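Local coordinates for protein endoglucanase A (PDB 1EDG) that hydrolyses internal beta-1,4-glucosidic bonds of cellulose as the catalytic domain of a family 5 endoglucanase, at residues L336-T348 with F352-F364. Residues are numbered along the deposited sequence; the frame is centred on the assembly and turned at random.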
loop_
_atom_site.group_PDB
_atom_site.type_symbol
_atom_site.label_atom_id
_atom_site.label_comp_id
_atom_site.label_asym_id
_atom_site.label_seq_id
_atom_site.Cartn_x
_atom_site.Cartn_y
_atom_site.Cartn_z
ATOM N N LEU A 336 8.051 -5.921 4.900
ATOM C CA LEU A 336 6.703 -6.494 4.795
ATOM C C LEU A 336 6.178 -6.318 3.370
ATOM O O LEU A 336 6.503 -5.327 2.716
ATOM C CB LEU A 336 5.730 -5.775 5.743
ATOM C CG LEU A 336 4.273 -6.256 5.668
ATOM C CD1 LEU A 336 4.175 -7.585 6.371
ATOM C CD2 LEU A 336 3.327 -5.261 6.299
ATOM N N CYS A 337 5.368 -7.271 2.908
ATOM C CA CYS A 337 4.746 -7.227 1.582
ATOM C C CYS A 337 3.221 -7.214 1.721
ATOM O O CYS A 337 2.672 -7.910 2.577
ATOM C CB CYS A 337 5.134 -8.456 0.766
ATOM S SG CYS A 337 6.840 -8.483 0.245
ATOM N N ILE A 338 2.544 -6.410 0.902
ATOM C CA ILE A 338 1.080 -6.343 0.921
ATOM C C ILE A 338 0.610 -6.526 -0.524
ATOM O O ILE A 338 0.959 -5.746 -1.409
ATOM C CB ILE A 338 0.559 -4.997 1.495
ATOM C CG1 ILE A 338 1.106 -4.771 2.915
ATOM C CG2 ILE A 338 -0.973 -5.003 1.550
ATOM C CD1 ILE A 338 0.596 -3.502 3.587
ATOM N N LEU A 339 -0.132 -7.604 -0.756
ATOM C CA LEU A 339 -0.654 -7.973 -2.073
ATOM C C LEU A 339 -1.759 -7.029 -2.550
ATOM O O LEU A 339 -2.638 -6.655 -1.768
ATOM C CB LEU A 339 -1.255 -9.388 -1.984
ATOM C CG LEU A 339 -1.263 -10.419 -3.119
ATOM C CD1 LEU A 339 -2.540 -11.214 -3.026
ATOM C CD2 LEU A 339 -1.120 -9.819 -4.466
ATOM N N TRP A 340 -1.705 -6.620 -3.815
ATOM C CA TRP A 340 -2.769 -5.776 -4.366
ATOM C C TRP A 340 -3.794 -6.749 -4.965
ATOM O O TRP A 340 -3.445 -7.592 -5.801
ATOM C CB TRP A 340 -2.252 -4.847 -5.468
ATOM C CG TRP A 340 -3.368 -4.025 -6.108
ATOM C CD1 TRP A 340 -3.921 -4.213 -7.347
ATOM C CD2 TRP A 340 -4.067 -2.916 -5.520
ATOM N NE1 TRP A 340 -4.922 -3.292 -7.562
ATOM C CE2 TRP A 340 -5.032 -2.486 -6.462
ATOM C CE3 TRP A 340 -3.969 -2.243 -4.292
ATOM C CZ2 TRP A 340 -5.897 -1.408 -6.211
ATOM C CZ3 TRP A 340 -4.826 -1.170 -4.042
ATOM C CH2 TRP A 340 -5.780 -0.765 -5.002
ATOM N N ASP A 341 -5.041 -6.640 -4.526
ATOM C CA ASP A 341 -6.103 -7.513 -5.011
ATOM C C ASP A 341 -7.293 -6.631 -5.379
ATOM O O ASP A 341 -7.895 -5.999 -4.509
ATOM C CB ASP A 341 -6.491 -8.501 -3.907
ATOM C CG ASP A 341 -7.342 -9.660 -4.416
ATOM O OD1 ASP A 341 -8.037 -9.514 -5.441
ATOM O OD2 ASP A 341 -7.316 -10.722 -3.767
ATOM N N ASN A 342 -7.623 -6.584 -6.668
ATOM C CA ASN A 342 -8.733 -5.754 -7.139
ATOM C C ASN A 342 -10.030 -6.490 -7.480
ATOM O O ASN A 342 -10.951 -5.893 -8.044
ATOM C CB ASN A 342 -8.292 -4.871 -8.313
ATOM C CG ASN A 342 -7.952 -5.665 -9.559
ATOM O OD1 ASN A 342 -8.045 -6.894 -9.577
ATOM N ND2 ASN A 342 -7.538 -4.965 -10.608
ATOM N N ASN A 343 -10.094 -7.782 -7.160
ATOM C CA ASN A 343 -11.291 -8.604 -7.407
ATOM C C ASN A 343 -11.683 -8.703 -8.893
ATOM O O ASN A 343 -12.807 -9.079 -9.225
ATOM C CB ASN A 343 -12.465 -8.065 -6.570
ATOM C CG ASN A 343 -13.646 -9.029 -6.505
ATOM O OD1 ASN A 343 -14.803 -8.612 -6.631
ATOM N ND2 ASN A 343 -13.368 -10.306 -6.257
ATOM N N ASN A 344 -10.735 -8.431 -9.784
ATOM C CA ASN A 344 -10.996 -8.479 -11.216
ATOM C C ASN A 344 -10.658 -9.818 -11.870
ATOM O O ASN A 344 -9.487 -10.177 -12.005
ATOM C CB ASN A 344 -10.255 -7.342 -11.933
ATOM C CG ASN A 344 -10.514 -7.330 -13.435
ATOM O OD1 ASN A 344 -11.493 -7.911 -13.914
ATOM N ND2 ASN A 344 -9.636 -6.679 -14.184
ATOM N N PHE A 345 -11.695 -10.547 -12.273
ATOM C CA PHE A 345 -11.547 -11.841 -12.942
ATOM C C PHE A 345 -12.310 -11.811 -14.276
ATOM O O PHE A 345 -12.675 -12.859 -14.814
ATOM C CB PHE A 345 -12.132 -12.966 -12.079
ATOM C CG PHE A 345 -11.535 -13.066 -10.703
ATOM C CD1 PHE A 345 -10.388 -13.821 -10.481
ATOM C CD2 PHE A 345 -12.142 -12.432 -9.620
ATOM C CE1 PHE A 345 -9.857 -13.946 -9.204
ATOM C CE2 PHE A 345 -11.615 -12.549 -8.336
ATOM C CZ PHE A 345 -10.473 -13.308 -8.128
ATOM N N SER A 346 -12.528 -10.618 -14.818
ATOM C CA SER A 346 -13.279 -10.457 -16.063
ATOM C C SER A 346 -12.526 -10.720 -17.367
ATOM O O SER A 346 -13.103 -10.601 -18.447
ATOM C CB SER A 346 -13.886 -9.056 -16.119
ATOM O OG SER A 346 -12.878 -8.069 -16.262
ATOM N N GLY A 347 -11.243 -11.054 -17.280
ATOM C CA GLY A 347 -10.465 -11.303 -18.484
ATOM C C GLY A 347 -10.099 -10.033 -19.232
ATOM O O GLY A 347 -9.473 -10.084 -20.293
ATOM N N THR A 348 -10.466 -8.888 -18.670
ATOM C CA THR A 348 -10.175 -7.599 -19.280
ATOM C C THR A 348 -9.651 -6.649 -18.206
ATOM O O THR A 348 -9.995 -6.782 -17.029
ATOM C CB THR A 348 -11.442 -7.003 -19.924
ATOM O OG1 THR A 348 -11.918 -7.890 -20.943
ATOM C CG2 THR A 348 -11.145 -5.648 -20.550
ATOM N N PHE A 352 -5.754 -8.392 -11.374
ATOM C CA PHE A 352 -5.111 -8.526 -10.068
ATOM C C PHE A 352 -6.105 -9.161 -9.109
ATOM O O PHE A 352 -6.126 -8.855 -7.918
ATOM C CB PHE A 352 -4.660 -7.164 -9.515
ATOM C CG PHE A 352 -3.361 -6.666 -10.090
ATOM C CD1 PHE A 352 -2.165 -7.311 -9.802
ATOM C CD2 PHE A 352 -3.333 -5.540 -10.904
ATOM C CE1 PHE A 352 -0.967 -6.846 -10.310
ATOM C CE2 PHE A 352 -2.136 -5.064 -11.420
ATOM C CZ PHE A 352 -0.951 -5.720 -11.122
ATOM N N GLY A 353 -6.980 -10.006 -9.638
ATOM C CA GLY A 353 -7.949 -10.664 -8.785
ATOM C C GLY A 353 -7.349 -11.944 -8.234
ATOM O O GLY A 353 -6.773 -12.727 -8.993
ATOM N N PHE A 354 -7.434 -12.129 -6.920
ATOM C CA PHE A 354 -6.918 -13.336 -6.271
ATOM C C PHE A 354 -8.014 -13.930 -5.386
ATOM O O PHE A 354 -8.391 -15.091 -5.546
ATOM C CB PHE A 354 -5.659 -13.033 -5.436
ATOM C CG PHE A 354 -4.487 -12.552 -6.250
ATOM C CD1 PHE A 354 -3.645 -13.457 -6.888
ATOM C CD2 PHE A 354 -4.239 -11.187 -6.400
ATOM C CE1 PHE A 354 -2.577 -13.017 -7.667
ATOM C CE2 PHE A 354 -3.176 -10.735 -7.175
ATOM C CZ PHE A 354 -2.341 -11.650 -7.813
ATOM N N PHE A 355 -8.559 -13.122 -4.484
ATOM C CA PHE A 355 -9.615 -13.576 -3.584
ATOM C C PHE A 355 -10.976 -13.330 -4.234
ATOM O O PHE A 355 -11.340 -12.179 -4.507
ATOM C CB PHE A 355 -9.522 -12.829 -2.252
ATOM C CG PHE A 355 -10.594 -13.200 -1.261
ATOM C CD1 PHE A 355 -10.597 -14.446 -0.646
ATOM C CD2 PHE A 355 -11.570 -12.279 -0.899
ATOM C CE1 PHE A 355 -11.550 -14.767 0.314
ATOM C CE2 PHE A 355 -12.532 -12.590 0.060
ATOM C CZ PHE A 355 -12.520 -13.836 0.670
ATOM N N ASP A 356 -11.704 -14.405 -4.522
ATOM C CA ASP A 356 -13.026 -14.278 -5.125
ATOM C C ASP A 356 -13.982 -13.891 -4.006
ATOM O O ASP A 356 -14.412 -14.739 -3.220
ATOM C CB ASP A 356 -13.460 -15.599 -5.765
ATOM C CG ASP A 356 -14.685 -15.443 -6.654
ATOM O OD1 ASP A 356 -14.533 -14.990 -7.806
ATOM O OD2 ASP A 356 -15.798 -15.772 -6.204
ATOM N N ARG A 357 -14.278 -12.599 -3.907
ATOM C CA ARG A 357 -15.161 -12.080 -2.863
ATOM C C ARG A 357 -16.579 -12.637 -2.919
ATOM O O ARG A 357 -17.283 -12.679 -1.909
ATOM C CB ARG A 357 -15.160 -10.545 -2.882
ATOM C CG ARG A 357 -13.996 -9.948 -2.083
ATOM C CD ARG A 357 -13.126 -8.979 -2.880
ATOM N NE ARG A 357 -13.583 -7.604 -2.757
ATOM C CZ ARG A 357 -12.847 -6.520 -3.000
ATOM N NH1 ARG A 357 -11.578 -6.595 -3.389
ATOM N NH2 ARG A 357 -13.405 -5.335 -2.869
ATOM N N ARG A 358 -16.970 -13.106 -4.096
ATOM C CA ARG A 358 -18.291 -13.685 -4.311
ATOM C C ARG A 358 -18.448 -14.995 -3.527
ATOM O O ARG A 358 -19.408 -15.163 -2.773
ATOM C CB ARG A 358 -18.480 -13.950 -5.799
ATOM C CG ARG A 358 -19.901 -14.217 -6.235
ATOM C CD ARG A 358 -19.921 -14.787 -7.646
ATOM N NE ARG A 358 -18.973 -14.110 -8.532
ATOM C CZ ARG A 358 -17.854 -14.664 -8.997
ATOM N NH1 ARG A 358 -17.534 -15.908 -8.662
ATOM N NH2 ARG A 358 -17.050 -13.969 -9.793
ATOM N N SER A 359 -17.482 -15.900 -3.675
ATOM C CA SER A 359 -17.524 -17.199 -3.001
ATOM C C SER A 359 -16.676 -17.297 -1.736
ATOM O O SER A 359 -16.640 -18.348 -1.090
ATOM C CB SER A 359 -17.110 -18.295 -3.979
ATOM O OG SER A 359 -15.882 -17.980 -4.611
ATOM N N CYS A 360 -16.006 -16.204 -1.383
ATOM C CA CYS A 360 -15.140 -16.149 -0.206
ATOM C C CYS A 360 -14.002 -17.163 -0.206
ATOM O O CYS A 360 -13.707 -17.785 0.814
ATOM C CB CYS A 360 -15.942 -16.248 1.094
ATOM S SG CYS A 360 -16.679 -14.684 1.626
ATOM N N GLN A 361 -13.349 -17.315 -1.350
ATOM C CA GLN A 361 -12.215 -18.220 -1.452
ATOM C C GLN A 361 -11.250 -17.749 -2.529
ATOM O O GLN A 361 -11.635 -17.039 -3.465
ATOM C CB GLN A 361 -12.664 -19.662 -1.705
ATOM C CG GLN A 361 -13.343 -19.911 -3.029
ATOM C CD GLN A 361 -13.796 -21.349 -3.163
ATOM O OE1 GLN A 361 -13.170 -22.153 -3.862
ATOM N NE2 GLN A 361 -14.878 -21.692 -2.476
ATOM N N PHE A 362 -9.982 -18.102 -2.361
ATOM C CA PHE A 362 -8.946 -17.713 -3.306
ATOM C C PHE A 362 -8.966 -18.543 -4.587
ATOM O O PHE A 362 -9.072 -19.773 -4.550
ATOM C CB PHE A 362 -7.569 -17.785 -2.638
ATOM C CG PHE A 362 -7.375 -16.771 -1.543
ATOM C CD1 PHE A 362 -7.801 -17.037 -0.245
ATOM C CD2 PHE A 362 -6.763 -15.552 -1.810
ATOM C CE1 PHE A 362 -7.617 -16.099 0.772
ATOM C CE2 PHE A 362 -6.575 -14.609 -0.799
ATOM C CZ PHE A 362 -7.002 -14.885 0.492
ATOM N N LYS A 363 -8.849 -17.857 -5.720
ATOM C CA LYS A 363 -8.857 -18.493 -7.029
ATOM C C LYS A 363 -7.517 -19.087 -7.471
ATOM O O LYS A 363 -7.485 -20.030 -8.274
ATOM C CB LYS A 363 -9.378 -17.515 -8.082
ATOM C CG LYS A 363 -10.892 -17.402 -8.104
ATOM C CD LYS A 363 -11.509 -18.605 -8.802
ATOM C CE LYS A 363 -13.016 -18.689 -8.577
ATOM N NZ LYS A 363 -13.354 -19.163 -7.200
ATOM N N PHE A 364 -6.416 -18.533 -6.973
ATOM C CA PHE A 364 -5.081 -19.039 -7.312
ATOM C C PHE A 364 -4.414 -19.283 -5.964
ATOM O O PHE A 364 -3.400 -18.660 -5.643
ATOM C CB PHE A 364 -4.299 -17.985 -8.104
ATOM C CG PHE A 364 -5.015 -17.490 -9.329
ATOM C CD1 PHE A 364 -5.032 -18.250 -10.497
ATOM C CD2 PHE A 364 -5.675 -16.264 -9.316
ATOM C CE1 PHE A 364 -5.700 -17.793 -11.639
ATOM C CE2 PHE A 364 -6.344 -15.799 -10.447
ATOM C CZ PHE A 364 -6.358 -16.561 -11.611
HETATM O O HOH W 1 -15.645 -11.910 -6.946
HETATM O O HOH W 2 -7.634 -12.177 -12.058
#
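The carboxylate of D341 grips two successive backbone amides of the returning chain, F354 N at 3.1 Å from OD1 and F355 N at 2.8 Å from OD2. The second bond runs to the syn lone pair of OD2, whereas F354 N comes from above the carboxylate plane. From the opposite face N343 N reaches D341 OD1 at 3.2 Å and closes an Asx turn. W33 NE1 is a further donor to OD2, so four N-H groups fix the buried acid, an environment that would be expected to favour its charged form. N342 N donates to F352 O (3.0 Å), and the side chain of N342, with CG between backbone N and carbonyl carbon (chi1 67°), folds back so that OD1 of N342 accepts from N344 N in a second Asx turn. N342 ND2 is held by E350 O.

These bonds tie down the loop that leaves strand 336-339, the eighth and last of the TIM barrel, before the chain turns into the short hairpin 355-356/361-362; there C360 and Q361 both face D356 in a G1 beta bulge.

The five-membered ring of W340 turns its edge toward the face of F352 in an offset edge-to-face pair, planes at 83°, while L339 CD1 sits over the ring of F354. G353 CA lies against one face of F345, 4.0 Å from the ring centroid, and K363 CG packs obliquely near CE1 of that ring.

The amide of N343 stacks on the guanidinium of R357, the planes only 22° apart, with N343 CB over the guanidinium face, 3.6 Å from R357 NH1. The bent arginine chain leads NH2 on to T38 OG1, and a water joins N343 ND2, at 2.9 Å, weakly to D356 OD1.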